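Local coordinates for KaiC-like domain-containing protein (Pyrococcus horikoshii, PDB 2EKD) that is of unknown function but is probably related to P-loop NTPases of the KaiC type, with no activity established, at residues T51-Y56 and K81-V86; I43-I48 and E70-I75. All blocks are in the same frame, centred on the assembly; numbering follows the deposited sequence.

Contact 1: T51-Y56 and K81-V86; sequences TYYEFY and KDIGRV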
ATOM      1  N   THR F  51      30.919  -4.476  -1.998  1.00 18.56           N
ATOM      2  CA  THR F  51      30.192  -4.672  -3.243  1.00 18.68           C
ATOM      3  C   THR F  51      31.159  -4.968  -4.396  1.00 18.24           C
ATOM      4  O   THR F  51      30.819  -5.698  -5.327  1.00 18.59           O
ATOM      5  CB  THR F  51      29.331  -3.432  -3.578  1.00 20.81           C
ATOM      6  OG1 THR F  51      28.441  -3.175  -2.482  1.00 22.35           O
ATOM      7  CG2 THR F  51      28.512  -3.663  -4.849  1.00 16.49           C
ATOM      8  N   TYR F  52      32.371  -4.420  -4.326  1.00 18.58           N
ATOM      9  CA  TYR F  52      33.358  -4.653  -5.375  1.00 18.75           C
ATOM     10  C   TYR F  52      33.693  -6.143  -5.428  1.00 18.80           C
ATOM     11  O   TYR F  52      33.781  -6.735  -6.506  1.00 18.68           O
ATOM     12  CB  TYR F  52      34.612  -3.813  -5.120  1.00 19.07           C
ATOM     13  CG  TYR F  52      35.582  -3.774  -6.285  1.00 21.50           C
ATOM     14  CD1 TYR F  52      35.121  -3.751  -7.601  1.00 18.88           C
ATOM     15  CD2 TYR F  52      36.962  -3.697  -6.067  1.00 21.47           C
ATOM     16  CE1 TYR F  52      36.006  -3.644  -8.672  1.00 22.28           C
ATOM     17  CE2 TYR F  52      37.859  -3.590  -7.133  1.00 22.40           C
ATOM     18  CZ  TYR F  52      37.371  -3.559  -8.433  1.00 23.98           C
ATOM     19  OH  TYR F  52      38.240  -3.409  -9.489  1.00 24.84           O
ATOM     20  N   TYR F  53      33.855  -6.754  -4.259  1.00 19.71           N
ATOM     21  CA  TYR F  53      34.134  -8.184  -4.184  1.00 20.09           C
ATOM     22  C   TYR F  53      33.038  -8.981  -4.912  1.00 19.87           C
ATOM     23  O   TYR F  53      33.335  -9.933  -5.635  1.00 19.40           O
ATOM     24  CB  TYR F  53      34.210  -8.638  -2.719  1.00 21.47           C
ATOM     25  CG  TYR F  53      34.231 -10.145  -2.555  1.00 24.11           C
ATOM     26  CD1 TYR F  53      35.382 -10.885  -2.836  1.00 24.45           C
ATOM     27  CD2 TYR F  53      33.081 -10.839  -2.170  1.00 24.54           C
ATOM     28  CE1 TYR F  53      35.386 -12.279  -2.745  1.00 24.17           C
ATOM     29  CE2 TYR F  53      33.073 -12.233  -2.077  1.00 25.16           C
ATOM     30  CZ  TYR F  53      34.226 -12.945  -2.372  1.00 26.25           C
ATOM     31  OH  TYR F  53      34.201 -14.325  -2.344  1.00 27.05           O
ATOM     32  N   GLU F  54      31.776  -8.593  -4.718  1.00 18.78           N
ATOM     33  CA  GLU F  54      30.655  -9.289  -5.364  1.00 17.92           C
ATOM     34  C   GLU F  54      30.703  -9.142  -6.887  1.00 17.29           C
ATOM     35  O   GLU F  54      30.474 -10.112  -7.612  1.00 16.25           O
ATOM     36  CB  GLU F  54      29.313  -8.769  -4.827  1.00 20.61           C
ATOM     37  CG  GLU F  54      29.224  -8.751  -3.302  1.00 24.44           C
ATOM     38  CD  GLU F  54      27.872  -8.280  -2.773  1.00 26.73           C
ATOM     39  OE1 GLU F  54      27.245  -7.398  -3.394  1.00 26.35           O
ATOM     40  OE2 GLU F  54      27.442  -8.785  -1.714  1.00 29.47           O
ATOM     41  N   PHE F  55      30.997  -7.935  -7.374  1.00 16.52           N
ATOM     42  CA  PHE F  55      31.096  -7.706  -8.822  1.00 17.61           C
ATOM     43  C   PHE F  55      32.263  -8.512  -9.378  1.00 18.39           C
ATOM     44  O   PHE F  55      32.164  -9.150 -10.430  1.00 19.16           O
ATOM     45  CB  PHE F  55      31.327  -6.220  -9.131  1.00 17.68           C
ATOM     46  CG  PHE F  55      30.063  -5.407  -9.232  1.00 16.81           C
ATOM     47  CD1 PHE F  55      29.135  -5.403  -8.202  1.00 17.01           C
ATOM     48  CD2 PHE F  55      29.819  -4.621 -10.354  1.00 15.70           C
ATOM     49  CE1 PHE F  55      27.977  -4.626  -8.285  1.00 16.47           C
ATOM     50  CE2 PHE F  55      28.667  -3.843 -10.446  1.00 17.17           C
ATOM     51  CZ  PHE F  55      27.745  -3.847  -9.406  1.00 15.92           C
ATOM     52  N   TYR F  56      33.374  -8.474  -8.651  1.00 19.19           N
ATOM     53  CA  TYR F  56      34.589  -9.191  -9.022  1.00 19.68           C
ATOM     54  C   TYR F  56      34.349 -10.696  -9.140  1.00 18.83           C
ATOM     55  O   TYR F  56      34.720 -11.318 -10.131  1.00 19.08           O
ATOM     56  CB  TYR F  56      35.662  -8.922  -7.966  1.00 21.58           C
ATOM     57  CG  TYR F  56      36.913  -9.749  -8.095  1.00 23.47           C
ATOM     58  CD1 TYR F  56      37.938  -9.368  -8.956  1.00 22.52           C
ATOM     59  CD2 TYR F  56      37.087 -10.898  -7.326  1.00 23.71           C
ATOM     60  CE1 TYR F  56      39.110 -10.103  -9.040  1.00 25.27           C
ATOM     61  CE2 TYR F  56      38.251 -11.646  -7.404  1.00 26.95           C
ATOM     62  CZ  TYR F  56      39.264 -11.241  -8.262  1.00 27.53           C
ATOM     63  OH  TYR F  56      40.429 -11.969  -8.329  1.00 30.30           O
ATOM     64  N   LYS F  81      36.162  -7.776   2.561  1.00 39.26           N
ATOM     65  CA  LYS F  81      36.848  -8.351   1.411  1.00 39.03           C
ATOM     66  C   LYS F  81      37.699  -7.359   0.633  1.00 38.81           C
ATOM     67  O   LYS F  81      37.185  -6.441  -0.009  1.00 38.40           O
ATOM     68  CB  LYS F  81      35.842  -9.002   0.460  1.00 41.06           C
ATOM     69  CG  LYS F  81      35.272 -10.319   0.948  1.00 41.35           C
ATOM     70  CD  LYS F  81      34.237 -10.129   2.030  1.00 44.60           C
ATOM     71  CE  LYS F  81      33.709 -11.475   2.496  1.00 45.13           C
ATOM     72  NZ  LYS F  81      33.277 -12.317   1.345  1.00 45.95           N
ATOM     73  N   ASP F  82      39.009  -7.571   0.681  1.00 37.80           N
ATOM     74  CA  ASP F  82      39.960  -6.715  -0.011  1.00 36.53           C
ATOM     75  C   ASP F  82      40.201  -7.129  -1.462  1.00 35.81           C
ATOM     76  O   ASP F  82      40.780  -8.184  -1.733  1.00 36.76           O
ATOM     77  CB  ASP F  82      41.291  -6.715   0.741  1.00 37.87           C
ATOM     78  CG  ASP F  82      41.375  -5.621   1.781  1.00 38.00           C
ATOM     79  OD1 ASP F  82      40.333  -5.272   2.375  1.00 40.29           O
ATOM     80  OD2 ASP F  82      42.494  -5.115   2.013  1.00 39.49           O
ATOM     81  N   ILE F  83      39.749  -6.290  -2.389  1.00 32.88           N
ATOM     82  CA  ILE F  83      39.940  -6.526  -3.816  1.00 31.47           C
ATOM     83  C   ILE F  83      40.537  -5.247  -4.393  1.00 31.50           C
ATOM     84  O   ILE F  83      40.024  -4.153  -4.149  1.00 30.52           O
ATOM     85  CB  ILE F  83      38.610  -6.824  -4.536  1.00 30.35           C
ATOM     86  CG1 ILE F  83      37.997  -8.118  -3.989  1.00 30.99           C
ATOM     87  CG2 ILE F  83      38.849  -6.944  -6.040  1.00 29.35           C
ATOM     88  CD1 ILE F  83      38.828  -9.368  -4.272  1.00 28.33           C
ATOM     89  N   GLY F  84      41.626  -5.390  -5.143  1.00 30.25           N
ATOM     90  CA  GLY F  84      42.280  -4.234  -5.726  1.00 30.43           C
ATOM     91  C   GLY F  84      43.303  -3.639  -4.775  1.00 30.09           C
ATOM     92  O   GLY F  84      43.538  -4.180  -3.702  1.00 29.96           O
ATOM     93  N   ARG F  85      43.913  -2.525  -5.168  1.00 30.66           N
ATOM     94  CA  ARG F  85      44.914  -1.863  -4.337  1.00 29.40           C
ATOM     95  C   ARG F  85      44.232  -0.880  -3.399  1.00 29.00           C
ATOM     96  O   ARG F  85      43.914   0.242  -3.791  1.00 27.70           O
ATOM     97  CB  ARG F  85      45.922  -1.114  -5.215  1.00 29.94           C
ATOM     98  CG  ARG F  85      46.683  -1.998  -6.186  1.00 32.96           C
ATOM     99  CD  ARG F  85      47.574  -1.170  -7.104  1.00 35.75           C
ATOM    100  NE  ARG F  85      48.225  -1.989  -8.123  1.00 37.25           N
ATOM    101  CZ  ARG F  85      48.976  -1.503  -9.103  1.00 38.56           C
ATOM    102  NH1 ARG F  85      49.175  -0.195  -9.203  1.00 40.98           N
ATOM    103  NH2 ARG F  85      49.530  -2.324  -9.987  1.00 39.94           N
ATOM    104  N   VAL F  86      44.009  -1.303  -2.160  1.00 28.93           N
ATOM    105  CA  VAL F  86      43.353  -0.416  -1.201  1.00 30.10           C
ATOM    106  C   VAL F  86      44.270   0.734  -0.768  1.00 31.32           C
ATOM    107  O   VAL F  86      45.332   0.541  -0.194  1.00 32.99           O
ATOM    108  CB  VAL F  86      42.968  -1.249   0.021  1.00 28.50           C
ATOM    109  CG1 VAL F  86      42.351  -0.351   1.093  1.00 28.77           C
ATOM    110  CG2 VAL F  86      41.969  -2.320  -0.373  1.00 27.29           C
TER
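Ile83 meets three tyrosines of helix 51-61 at once. Its CG2 lies between Tyr52 and Tyr56, 3.7 Å from Tyr52 CE2 and 3.9 Å from Tyr56 CD1, and the carbonyl oxygen of the same isoleucine sits in the plane of the Tyr52 ring at its edge, 3.6 Å from Tyr52 CD2. Ile83 CG1 approaches the rim of the Tyr53 ring in the ring plane, close to Tyr53 CD1. Beyond it, Ile83 CD1 reaches over one face of Tyr56, a CH-pi contact in which this methyl stands 3.8 Å above the ring plane, displaced toward the rim and nearest Tyr56 CD2.

Lys81 takes a face of Tyr53 rather than its edge. Its CG lies 3.8 Å from the centroid of the Tyr53 ring and only 16° off the normal. The lysine chain is bent at chi2 (76°) and again at chi4 (-51°), and the second bend brings NZ back to the rim at Tyr53 CE2, 3.4 Å away, above the ring plane but off-centre. This is a cation-pi contact, with Lys81 NZ 4.0 Å from the Tyr53 centroid.

The polar ends of the side chains turn to other partners: Tyr52 OH bonds to Leu69 O, Tyr56 OH to Glu70 OE2, and Lys81 NZ to Asn142 OD1 of the second subunit. That subunit also packs on Tyr53 through its Ser141.

Between the two segments, therefore, the loop leading into strand 85-90 is held against the helix mainly by dispersion, to which the ammonium group probably adds an attraction to the ring. The bond to Asn142 of the second subunit is consistent with a fixed position for NZ, and it places the cation-pi pair at the subunit interface.

Contact 2: I43-I48 and E70-I75; sequences IVVDDI and ENVQVI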
ATOM      1  N   ILE F  43      41.793   4.703 -12.834  1.00 25.07           N
ATOM      2  CA  ILE F  43      40.545   4.221 -12.245  1.00 23.81           C
ATOM      3  C   ILE F  43      40.630   4.136 -10.720  1.00 24.70           C
ATOM      4  O   ILE F  43      41.575   3.573 -10.179  1.00 25.87           O
ATOM      5  CB  ILE F  43      40.189   2.801 -12.744  1.00 22.37           C
ATOM      6  CG1 ILE F  43      39.944   2.799 -14.259  1.00 21.84           C
ATOM      7  CG2 ILE F  43      38.966   2.283 -11.987  1.00 22.47           C
ATOM      8  CD1 ILE F  43      38.682   3.511 -14.689  1.00 18.85           C
ATOM      9  N   VAL F  44      39.638   4.692 -10.033  1.00 24.43           N
ATOM     10  CA  VAL F  44      39.578   4.621  -8.579  1.00 22.94           C
ATOM     11  C   VAL F  44      38.162   4.195  -8.199  1.00 22.80           C
ATOM     12  O   VAL F  44      37.180   4.870  -8.525  1.00 22.05           O
ATOM     13  CB  VAL F  44      39.897   5.964  -7.905  1.00 23.85           C
ATOM     14  CG1 VAL F  44      39.719   5.840  -6.394  1.00 23.38           C
ATOM     15  CG2 VAL F  44      41.326   6.372  -8.216  1.00 25.83           C
ATOM     16  N   VAL F  45      38.067   3.064  -7.514  1.00 21.24           N
ATOM     17  CA  VAL F  45      36.785   2.520  -7.098  1.00 19.78           C
ATOM     18  C   VAL F  45      36.475   2.787  -5.621  1.00 21.92           C
ATOM     19  O   VAL F  45      37.317   2.575  -4.747  1.00 22.19           O
ATOM     20  CB  VAL F  45      36.748   0.985  -7.328  1.00 19.18           C
ATOM     21  CG1 VAL F  45      35.430   0.407  -6.830  1.00 18.59           C
ATOM     22  CG2 VAL F  45      36.954   0.667  -8.807  1.00 14.59           C
ATOM     23  N   ASP F  46      35.272   3.279  -5.352  1.00 22.04           N
ATOM     24  CA  ASP F  46      34.840   3.496  -3.978  1.00 23.16           C
ATOM     25  C   ASP F  46      33.988   2.258  -3.691  1.00 22.36           C
ATOM     26  O   ASP F  46      32.880   2.111  -4.212  1.00 22.59           O
ATOM     27  CB  ASP F  46      34.014   4.776  -3.847  1.00 23.59           C
ATOM     28  CG  ASP F  46      34.857   6.025  -4.005  1.00 28.01           C
ATOM     29  OD1 ASP F  46      36.016   6.016  -3.540  1.00 32.56           O
ATOM     30  OD2 ASP F  46      34.368   7.020  -4.578  1.00 29.16           O
ATOM     31  N   ASP F  47      34.538   1.362  -2.885  1.00 21.28           N
ATOM     32  CA  ASP F  47      33.886   0.104  -2.556  1.00 20.88           C
ATOM     33  C   ASP F  47      33.111   0.147  -1.242  1.00 19.57           C
ATOM     34  O   ASP F  47      33.690   0.093  -0.151  1.00 17.75           O
ATOM     35  CB  ASP F  47      34.949  -0.996  -2.539  1.00 22.09           C
ATOM     36  CG  ASP F  47      34.393  -2.348  -2.176  1.00 24.17           C
ATOM     37  OD1 ASP F  47      33.158  -2.534  -2.230  1.00 25.66           O
ATOM     38  OD2 ASP F  47      35.210  -3.234  -1.851  1.00 26.84           O
ATOM     39  N   ILE F  48      31.791   0.252  -1.355  1.00 18.68           N
ATOM     40  CA  ILE F  48      30.935   0.302  -0.179  1.00 19.44           C
ATOM     41  C   ILE F  48      30.446  -1.090   0.197  1.00 18.58           C
ATOM     42  O   ILE F  48      29.868  -1.806  -0.625  1.00 18.33           O
ATOM     43  CB  ILE F  48      29.701   1.207  -0.408  1.00 18.47           C
ATOM     44  CG1 ILE F  48      30.147   2.619  -0.801  1.00 20.31           C
ATOM     45  CG2 ILE F  48      28.864   1.262   0.855  1.00 17.30           C
ATOM     46  CD1 ILE F  48      29.014   3.506  -1.324  1.00 17.31           C
ATOM     47  N   GLU F  70      41.937  -6.168 -10.175  1.00 30.29           N
ATOM     48  CA  GLU F  70      42.811  -6.357  -9.021  1.00 32.11           C
ATOM     49  C   GLU F  70      43.878  -5.273  -8.915  1.00 31.56           C
ATOM     50  O   GLU F  70      44.391  -5.003  -7.831  1.00 30.66           O
ATOM     51  CB  GLU F  70      43.506  -7.718  -9.099  1.00 33.48           C
ATOM     52  CG  GLU F  70      42.599  -8.913  -8.931  1.00 36.20           C
ATOM     53  CD  GLU F  70      43.325 -10.214  -9.202  1.00 39.67           C
ATOM     54  OE1 GLU F  70      44.472 -10.365  -8.723  1.00 44.17           O
ATOM     55  OE2 GLU F  70      42.755 -11.090  -9.884  1.00 41.13           O
ATOM     56  N   ASN F  71      44.198  -4.640 -10.037  1.00 32.01           N
ATOM     57  CA  ASN F  71      45.242  -3.624 -10.048  1.00 33.47           C
ATOM     58  C   ASN F  71      44.812  -2.163 -10.000  1.00 32.46           C
ATOM     59  O   ASN F  71      45.650  -1.275 -10.129  1.00 32.54           O
ATOM     60  CB  ASN F  71      46.154  -3.850 -11.258  1.00 35.83           C
ATOM     61  CG  ASN F  71      46.820  -5.210 -11.227  1.00 38.48           C
ATOM     62  OD1 ASN F  71      47.536  -5.543 -10.277  1.00 42.58           O
ATOM     63  ND2 ASN F  71      46.586  -6.008 -12.262  1.00 39.43           N
ATOM     64  N   VAL F  72      43.522  -1.897  -9.814  1.00 30.82           N
ATOM     65  CA  VAL F  72      43.075  -0.513  -9.737  1.00 29.68           C
ATOM     66  C   VAL F  72      43.119  -0.086  -8.279  1.00 28.58           C
ATOM     67  O   VAL F  72      43.163  -0.931  -7.389  1.00 28.13           O
ATOM     68  CB  VAL F  72      41.633  -0.347 -10.261  1.00 31.21           C
ATOM     69  CG1 VAL F  72      41.546  -0.829 -11.702  1.00 31.68           C
ATOM     70  CG2 VAL F  72      40.661  -1.110  -9.371  1.00 31.39           C
ATOM     71  N   GLN F  73      43.111   1.220  -8.031  1.00 27.25           N
ATOM     72  CA  GLN F  73      43.137   1.722  -6.665  1.00 27.56           C
ATOM     73  C   GLN F  73      41.716   1.698  -6.096  1.00 26.83           C
ATOM     74  O   GLN F  73      40.744   1.959  -6.807  1.00 25.19           O
ATOM     75  CB  GLN F  73      43.708   3.141  -6.633  1.00 29.37           C
ATOM     76  CG  GLN F  73      45.060   3.267  -7.344  1.00 32.59           C
ATOM     77  CD  GLN F  73      45.661   4.654  -7.222  1.00 33.56           C
ATOM     78  OE1 GLN F  73      46.362   4.956  -6.256  1.00 37.30           O
ATOM     79  NE2 GLN F  73      45.374   5.512  -8.192  1.00 35.04           N
ATOM     80  N   VAL F  74      41.605   1.387  -4.811  1.00 26.21           N
ATOM     81  CA  VAL F  74      40.309   1.287  -4.160  1.00 24.75           C
ATOM     82  C   VAL F  74      40.222   1.981  -2.803  1.00 23.84           C
ATOM     83  O   VAL F  74      41.149   1.919  -1.998  1.00 23.97           O
ATOM     84  CB  VAL F  74      39.925  -0.205  -3.966  1.00 25.27           C
ATOM     85  CG1 VAL F  74      38.614  -0.323  -3.196  1.00 23.18           C
ATOM     86  CG2 VAL F  74      39.813  -0.897  -5.318  1.00 23.24           C
ATOM     87  N   ILE F  75      39.099   2.650  -2.570  1.00 23.74           N
ATOM     88  CA  ILE F  75      38.834   3.316  -1.302  1.00 23.45           C
ATOM     89  C   ILE F  75      37.661   2.543  -0.709  1.00 25.26           C
ATOM     90  O   ILE F  75      36.530   2.639  -1.196  1.00 24.75           O
ATOM     91  CB  ILE F  75      38.415   4.784  -1.489  1.00 23.63           C
ATOM     92  CG1 ILE F  75      39.569   5.585  -2.096  1.00 22.63           C
ATOM     93  CG2 ILE F  75      38.007   5.384  -0.138  1.00 22.57           C
ATOM     94  CD1 ILE F  75      39.259   7.057  -2.276  1.00 23.26           C
TER
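Strands 44-48 and 73-77 pair here as parallel neighbours in the main sheet of an alpha/beta fold, in a buried contact held chiefly by backbone bonds. Val44 is level with Gln73, Val45 with Val74 and Asp46 with Ile75. Val45 is bonded through both its backbone groups: its N donates to Gln73 O (3.0 Å), and its O receives Ile75 N (2.8 Å), a straight bond with an angle of 170° at the hydrogen. Asp47 N then donates to Ile75 O at 2.9 Å, more bent at 148° and with the donor tilted 34° from the carbonyl plane. CA-H...O contacts from Val44, Val74 and Asp46 accompany these bonds.

Side chains alternate between the two faces. On the face of Val45 and Val74, Val45 CB meets Val74 CG2, while Val45 CG2 touches Val72 CG2 at 4.1 Å. Val74 CG1 lies 3.8 Å from Asp47 CB. Before the strands, Val72 CG1 packs on Ile43 CB.

On the other face the Asp46 and Ile75 side chains run alongside each other in the same direction, and Asp46 OD1 rests 3.4 Å from Ile75 CB. The buried Asp46 carboxylate has weak bonds from outside the pair, Tyr102 OH to OD1 and Asn116 ND2 to OD2, while Asp47 accepts Tyr52 N at OD1 and forms a salt bridge to Lys76 through OD2.

The 21 intervening residues include helices 51-61 and 67-70, making a beta-alpha-beta crossover. Tyr52 of helix 51-61 covers Val74 and Val36 of helix 29-37 packs on Ile43 and Val72, while within the sheet strand 114-119 flanks 44-48 and strand 85-90 flanks 73-77.

How the contacts relate
Contact 2 lies deeper, between inner strands and away from the other subunits, whereas contact 1 is partly buried and reaches the second subunit. The segments alternate along the chain: strand 44-48 leads into helix 51-61, and strand 73-77 into strand 85-90. Backbone pairing of parallel strands dominates contact 2; contact 1 depends on aromatic faces, methyl groups and a lysine charge. They meet directly. Arg85 continues the sheet through probable backbone bonds to Val72 and Val74, and Tyr52 of contact 1 packs against Val72 of contact 2. The helix of contact 1 thus covers the sheet formed in part by contact 2.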